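Local structure of negative regulator of ofd1 (Schizosaccharomyces pombe, 3QTM) at residues R127-K132 with I159-Q164; N241-F246 with N273-T278. The protein is required for correct translation termination, directly inhibits ofd1 and promotes the stability of the Sre1N transcription factor domain, probably by blocking ofd1-driven degradation. All blocks are in the same frame, centred on the assembly; numbering follows the deposited sequence.

Interaction 1: residues R127-K132 with I159-Q164; sequences RAYLEK and IEKAIQ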
loop_
_atom_site.group_PDB
_atom_site.type_symbol
_atom_site.label_atom_id
_atom_site.label_comp_id
_atom_site.label_asym_id
_atom_site.label_seq_id
_atom_site.Cartn_x
_atom_site.Cartn_y
_atom_site.Cartn_z
ATOM N N ARG A 127 7.093 -2.830 -5.974
ATOM C CA ARG A 127 5.917 -3.704 -5.993
ATOM C C ARG A 127 6.306 -5.183 -6.035
ATOM O O ARG A 127 5.763 -5.993 -5.292
ATOM C CB ARG A 127 4.998 -3.342 -7.165
ATOM C CG ARG A 127 4.327 -1.979 -6.979
ATOM C CD ARG A 127 3.577 -1.493 -8.224
ATOM N NE ARG A 127 2.880 -2.572 -8.934
ATOM C CZ ARG A 127 1.745 -3.116 -8.520
ATOM N NH1 ARG A 127 1.196 -2.687 -7.399
ATOM N NH2 ARG A 127 1.159 -4.076 -9.218
ATOM N N ALA A 128 7.270 -5.531 -6.880
ATOM C CA ALA A 128 7.662 -6.927 -7.019
ATOM C C ALA A 128 8.434 -7.442 -5.808
ATOM O O ALA A 128 8.236 -8.581 -5.401
ATOM C CB ALA A 128 8.452 -7.153 -8.303
ATOM N N TYR A 129 9.312 -6.610 -5.235
ATOM C CA TYR A 129 10.063 -7.015 -4.047
ATOM C C TYR A 129 9.103 -7.249 -2.879
ATOM O O TYR A 129 9.289 -8.172 -2.086
ATOM C CB TYR A 129 11.119 -5.971 -3.636
ATOM C CG TYR A 129 12.329 -5.881 -4.544
ATOM C CD1 TYR A 129 13.022 -7.021 -4.943
ATOM C CD2 TYR A 129 12.801 -4.646 -4.970
ATOM C CE1 TYR A 129 14.134 -6.937 -5.773
ATOM C CE2 TYR A 129 13.911 -4.546 -5.798
ATOM C CZ TYR A 129 14.569 -5.689 -6.198
ATOM O OH TYR A 129 15.666 -5.571 -7.011
ATOM N N LEU A 130 8.086 -6.404 -2.761
ATOM C CA LEU A 130 7.117 -6.572 -1.675
ATOM C C LEU A 130 6.254 -7.815 -1.883
ATOM O O LEU A 130 5.930 -8.507 -0.911
ATOM C CB LEU A 130 6.241 -5.329 -1.466
ATOM C CG LEU A 130 6.943 -4.107 -0.860
ATOM C CD1 LEU A 130 5.991 -2.915 -0.798
ATOM C CD2 LEU A 130 7.517 -4.417 0.526
ATOM N N GLU A 131 5.895 -8.122 -3.131
ATOM C CA GLU A 131 5.104 -9.345 -3.362
ATOM C C GLU A 131 5.952 -10.568 -3.052
ATOM O O GLU A 131 5.441 -11.576 -2.573
ATOM C CB GLU A 131 4.538 -9.440 -4.782
ATOM C CG GLU A 131 3.478 -8.403 -5.079
ATOM C CD GLU A 131 2.252 -8.533 -4.177
ATOM O OE1 GLU A 131 2.031 -9.620 -3.595
ATOM O OE2 GLU A 131 1.498 -7.542 -4.056
ATOM N N LYS A 132 7.252 -10.471 -3.327
ATOM C CA LYS A 132 8.181 -11.534 -2.963
ATOM C C LYS A 132 8.163 -11.766 -1.430
ATOM O O LYS A 132 8.105 -12.911 -0.968
ATOM C CB LYS A 132 9.592 -11.187 -3.445
ATOM C CG LYS A 132 10.656 -12.241 -3.132
ATOM C CD LYS A 132 10.443 -13.522 -3.935
ATOM C CE LYS A 132 11.634 -14.482 -3.793
ATOM N NZ LYS A 132 11.362 -15.837 -4.381
ATOM N N ILE A 159 12.770 -6.525 1.800
ATOM C CA ILE A 159 12.259 -5.335 2.455
ATOM C C ILE A 159 13.196 -4.156 2.182
ATOM O O ILE A 159 12.766 -3.069 1.816
ATOM C CB ILE A 159 12.155 -5.554 3.973
ATOM C CG1 ILE A 159 10.969 -6.464 4.310
ATOM C CG2 ILE A 159 12.054 -4.227 4.712
ATOM C CD1 ILE A 159 9.613 -5.911 3.897
ATOM N N GLU A 160 14.485 -4.378 2.374
ATOM C CA GLU A 160 15.470 -3.321 2.192
ATOM C C GLU A 160 15.524 -2.845 0.729
ATOM O O GLU A 160 15.633 -1.648 0.452
ATOM C CB GLU A 160 16.844 -3.821 2.669
ATOM C CG GLU A 160 17.985 -2.842 2.464
ATOM C CD GLU A 160 19.343 -3.465 2.759
ATOM O OE1 GLU A 160 20.235 -2.745 3.255
ATOM O OE2 GLU A 160 19.516 -4.677 2.501
ATOM N N LYS A 161 15.446 -3.787 -0.210
ATOM C CA LYS A 161 15.417 -3.418 -1.625
ATOM C C LYS A 161 14.159 -2.637 -1.969
ATOM O O LYS A 161 14.210 -1.696 -2.760
ATOM C CB LYS A 161 15.559 -4.638 -2.541
ATOM C CG LYS A 161 16.991 -5.178 -2.614
ATOM C CD LYS A 161 17.232 -5.909 -3.928
ATOM C CE LYS A 161 18.583 -6.623 -3.955
ATOM N NZ LYS A 161 18.531 -7.947 -3.257
ATOM N N ALA A 162 13.029 -3.016 -1.377
ATOM C CA ALA A 162 11.797 -2.279 -1.637
ATOM C C ALA A 162 11.968 -0.823 -1.188
ATOM O O ALA A 162 11.690 0.113 -1.941
ATOM C CB ALA A 162 10.627 -2.929 -0.916
ATOM N N ILE A 163 12.423 -0.648 0.050
ATOM C CA ILE A 163 12.620 0.683 0.613
ATOM C C ILE A 163 13.598 1.511 -0.218
ATOM O O ILE A 163 13.417 2.706 -0.389
ATOM C CB ILE A 163 13.123 0.599 2.067
ATOM C CG1 ILE A 163 12.051 -0.034 2.951
ATOM C CG2 ILE A 163 13.519 1.996 2.603
ATOM C CD1 ILE A 163 12.555 -0.432 4.319
ATOM N N GLN A 164 14.626 0.863 -0.746
ATOM C CA GLN A 164 15.605 1.551 -1.580
ATOM C C GLN A 164 14.925 2.231 -2.782
ATOM O O GLN A 164 15.265 3.356 -3.143
ATOM C CB GLN A 164 16.704 0.574 -2.035
ATOM C CG GLN A 164 17.653 1.135 -3.092
ATOM C CD GLN A 164 18.592 0.085 -3.677
ATOM O OE1 GLN A 164 18.640 -1.059 -3.223
ATOM N NE2 GLN A 164 19.336 0.474 -4.697
#
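One face of the Tyr129 ring is covered by the side chain of Lys161. CB of Lys161 lies 3.7 Å from the centroid of the Tyr129 ring and 14° off its normal, a CH-pi contact. The two side chains cross obliquely. Lys161 CD then reaches the phenol end, 3.5 Å from Tyr129 OH, and the bend at chi4 (82°) turns NZ from the line of the chain. Ala162 N approaches the ring obliquely, 4.0 Å from Tyr129 CD2. Ile105 of helix 97-110 and Tyr158 and Tyr165 of helix 151-170 also touch Tyr129, and its hydroxyl is hydrogen-bonded to Gln109. The neighbouring side-chain contacts are apolar. Tyr129 CB meets Ala162 CB at 4.1 Å. Leu130 CD2 packs on Ala162 CB at 3.7 Å and meets Ile159 CD1 at 4.2 Å. The small alanine faces the other helix, where Tyr129 and Ala162 have the nearest CA atoms. The two segments run antiparallel, at 159°, with axes 8.4 Å apart. They form a helical hairpin with a buried interface, of the kind that builds TPR-like folds. Helix 119-142 packs against helix 97-110 on Ala128 and Tyr129, while Leu191 of helix 188-197 touches both Leu130 and Ile159.

Interaction 2: residues N241-F246 with N273-T278; sequences NNYTTF and NNSVDT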
loop_
_atom_site.group_PDB
_atom_site.type_symbol
_atom_site.label_atom_id
_atom_site.label_comp_id
_atom_site.label_asym_id
_atom_site.label_seq_id
_atom_site.Cartn_x
_atom_site.Cartn_y
_atom_site.Cartn_z
ATOM N N ASN A 241 -4.879 4.365 8.602
ATOM C CA ASN A 241 -4.363 3.113 9.159
ATOM C C ASN A 241 -2.913 3.187 9.647
ATOM O O ASN A 241 -2.576 2.678 10.718
ATOM C CB ASN A 241 -4.487 1.980 8.144
ATOM C CG ASN A 241 -3.909 0.676 8.665
ATOM O OD1 ASN A 241 -4.400 0.124 9.649
ATOM N ND2 ASN A 241 -2.855 0.180 8.015
ATOM N N ASN A 242 -2.040 3.798 8.857
ATOM C CA ASN A 242 -0.656 3.960 9.294
ATOM C C ASN A 242 -0.538 4.852 10.542
ATOM O O ASN A 242 0.211 4.531 11.466
ATOM C CB ASN A 242 0.236 4.445 8.149
ATOM C CG ASN A 242 0.557 3.322 7.136
ATOM O OD1 ASN A 242 1.417 2.472 7.377
ATOM N ND2 ASN A 242 -0.138 3.329 5.999
ATOM N N TYR A 243 -1.289 5.952 10.585
ATOM C CA TYR A 243 -1.277 6.804 11.779
ATOM C C TYR A 243 -1.727 6.056 13.038
ATOM O O TYR A 243 -1.076 6.135 14.081
ATOM C CB TYR A 243 -2.133 8.055 11.595
ATOM C CG TYR A 243 -1.593 9.007 10.561
ATOM C CD1 TYR A 243 -0.292 8.885 10.097
ATOM C CD2 TYR A 243 -2.379 10.043 10.061
ATOM C CE1 TYR A 243 0.213 9.754 9.146
ATOM C CE2 TYR A 243 -1.878 10.919 9.112
ATOM C CZ TYR A 243 -0.580 10.769 8.660
ATOM O OH TYR A 243 -0.078 11.639 7.717
ATOM N N THR A 244 -2.842 5.339 12.944
ATOM C CA THR A 244 -3.382 4.687 14.124
ATOM C C THR A 244 -2.466 3.560 14.557
ATOM O O THR A 244 -2.387 3.236 15.733
ATOM C CB THR A 244 -4.806 4.154 13.891
ATOM O OG1 THR A 244 -4.797 3.237 12.794
ATOM C CG2 THR A 244 -5.755 5.310 13.571
ATOM N N THR A 245 -1.760 2.964 13.606
ATOM C CA THR A 245 -0.848 1.878 13.954
ATOM C C THR A 245 0.375 2.418 14.679
ATOM O O THR A 245 0.873 1.804 15.620
ATOM C CB THR A 245 -0.403 1.086 12.726
ATOM O OG1 THR A 245 -1.557 0.547 12.077
ATOM C CG2 THR A 245 0.524 -0.053 13.139
ATOM N N PHE A 246 0.859 3.572 14.245
ATOM C CA PHE A 246 1.992 4.169 14.922
ATOM C C PHE A 246 1.585 4.555 16.347
ATOM O O PHE A 246 2.331 4.331 17.308
ATOM C CB PHE A 246 2.516 5.376 14.159
ATOM C CG PHE A 246 4.005 5.431 14.094
ATOM C CD1 PHE A 246 4.770 4.991 15.161
ATOM C CD2 PHE A 246 4.648 5.923 12.973
ATOM C CE1 PHE A 246 6.157 5.033 15.110
ATOM C CE2 PHE A 246 6.038 5.971 12.914
ATOM C CZ PHE A 246 6.790 5.526 13.984
ATOM N N ASN A 273 -3.880 12.393 17.158
ATOM C CA ASN A 273 -4.406 13.636 16.603
ATOM C C ASN A 273 -4.227 13.780 15.087
ATOM O O ASN A 273 -5.068 14.378 14.420
ATOM C CB ASN A 273 -3.825 14.847 17.336
ATOM C CG ASN A 273 -4.606 15.182 18.588
ATOM O OD1 ASN A 273 -5.838 15.253 18.559
ATOM N ND2 ASN A 273 -3.900 15.371 19.697
ATOM N N ASN A 274 -3.127 13.249 14.552
ATOM C CA ASN A 274 -2.970 13.116 13.104
ATOM C C ASN A 274 -4.100 12.256 12.530
ATOM O O ASN A 274 -4.643 12.538 11.458
ATOM C CB ASN A 274 -1.624 12.473 12.769
ATOM C CG ASN A 274 -0.457 13.430 12.946
ATOM O OD1 ASN A 274 -0.603 14.645 12.791
ATOM N ND2 ASN A 274 0.712 12.883 13.265
ATOM N N SER A 275 -4.442 11.204 13.262
ATOM C CA SER A 275 -5.509 10.296 12.857
ATOM C C SER A 275 -6.826 11.056 12.796
ATOM O O SER A 275 -7.608 10.877 11.866
ATOM C CB SER A 275 -5.610 9.130 13.839
ATOM O OG SER A 275 -4.415 8.378 13.833
ATOM N N VAL A 276 -7.058 11.921 13.787
ATOM C CA VAL A 276 -8.275 12.728 13.807
ATOM C C VAL A 276 -8.353 13.607 12.574
ATOM O O VAL A 276 -9.408 13.720 11.942
ATOM C CB VAL A 276 -8.364 13.609 15.072
ATOM C CG1 VAL A 276 -9.571 14.550 14.979
ATOM C CG2 VAL A 276 -8.460 12.734 16.309
ATOM N N ASP A 277 -7.227 14.227 12.228
ATOM C CA ASP A 277 -7.188 15.132 11.086
ATOM C C ASP A 277 -7.562 14.385 9.815
ATOM O O ASP A 277 -8.385 14.851 9.024
ATOM C CB ASP A 277 -5.803 15.762 10.951
ATOM C CG ASP A 277 -5.446 16.650 12.145
ATOM O OD1 ASP A 277 -6.376 17.141 12.822
ATOM O OD2 ASP A 277 -4.240 16.861 12.406
ATOM N N THR A 278 -6.960 13.212 9.645
ATOM C CA THR A 278 -7.183 12.390 8.467
ATOM C C THR A 278 -8.595 11.796 8.447
ATOM O O THR A 278 -9.225 11.734 7.392
ATOM C CB THR A 278 -6.096 11.291 8.329
ATOM O OG1 THR A 278 -4.823 11.912 8.083
ATOM C CG2 THR A 278 -6.426 10.309 7.182
#
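Tyr243 lays one face of its ring over CB of Asn274. The CB of Asn274 is 4.1 Å from the centroid of the Tyr243 ring and 26° off its normal, a CH-pi contact. The two side chains cross at about a right angle, and the ring and amide planes are 46° apart. With CG of Tyr243 anti to the carbonyl carbon, the ring is carried out over Asn274. The backbone O of Asn274 is also close, 3.6 Å from CD2 of Tyr243. At the ring edge, near its plane, OG1 of Thr278 lies 3.3 Å from CE2 of Tyr243. Nearer the backbone, CB of Tyr243 meets Ser275 OG at 3.2 Å. Ser275 OG also lies 3.4 Å from CG2 of Thr244, but its hydrogen bond goes to the backbone O of Trp271, one turn earlier on its own helix. The ring of Trp271 also meets that of Tyr243. The two segments are antiparallel, at 161°, with axes 8.6 Å apart. This is the helix-against-helix packing of a TPR-like repeat fold, and Ser275 gives a small side chain where the CA atoms of the two helices are nearest, opposite Tyr243. An alanine in place of Tyr243 would probably open a gap beside Asn274 CB and leave Thr278 OG1 without its contact at the ring edge. Ile298 of helix 292-305 touches Ser275, and Thr215 of helix 213-220 touches Tyr243.

How the interactions relate
Interaction 1 joins helices 119-142 and 151-170, and interaction 2 joins helices 229-254 and 262-285. They share no helix. Along the chain they come in series, with interaction 1 closed before interaction 2 opens. Their centres are 24 Å apart, on opposite sides of the centre of the chain, and their nearest atoms are about 11 Å apart. Interaction 1 belongs to the N-terminal Nro1 region and interaction 2 to the C-terminal one, both related to tetratricopeptide repeats. The two pairs are separate interfaces within one chain. The chain is mostly helix with no strand, consistent with a fold built from successive helix pairs.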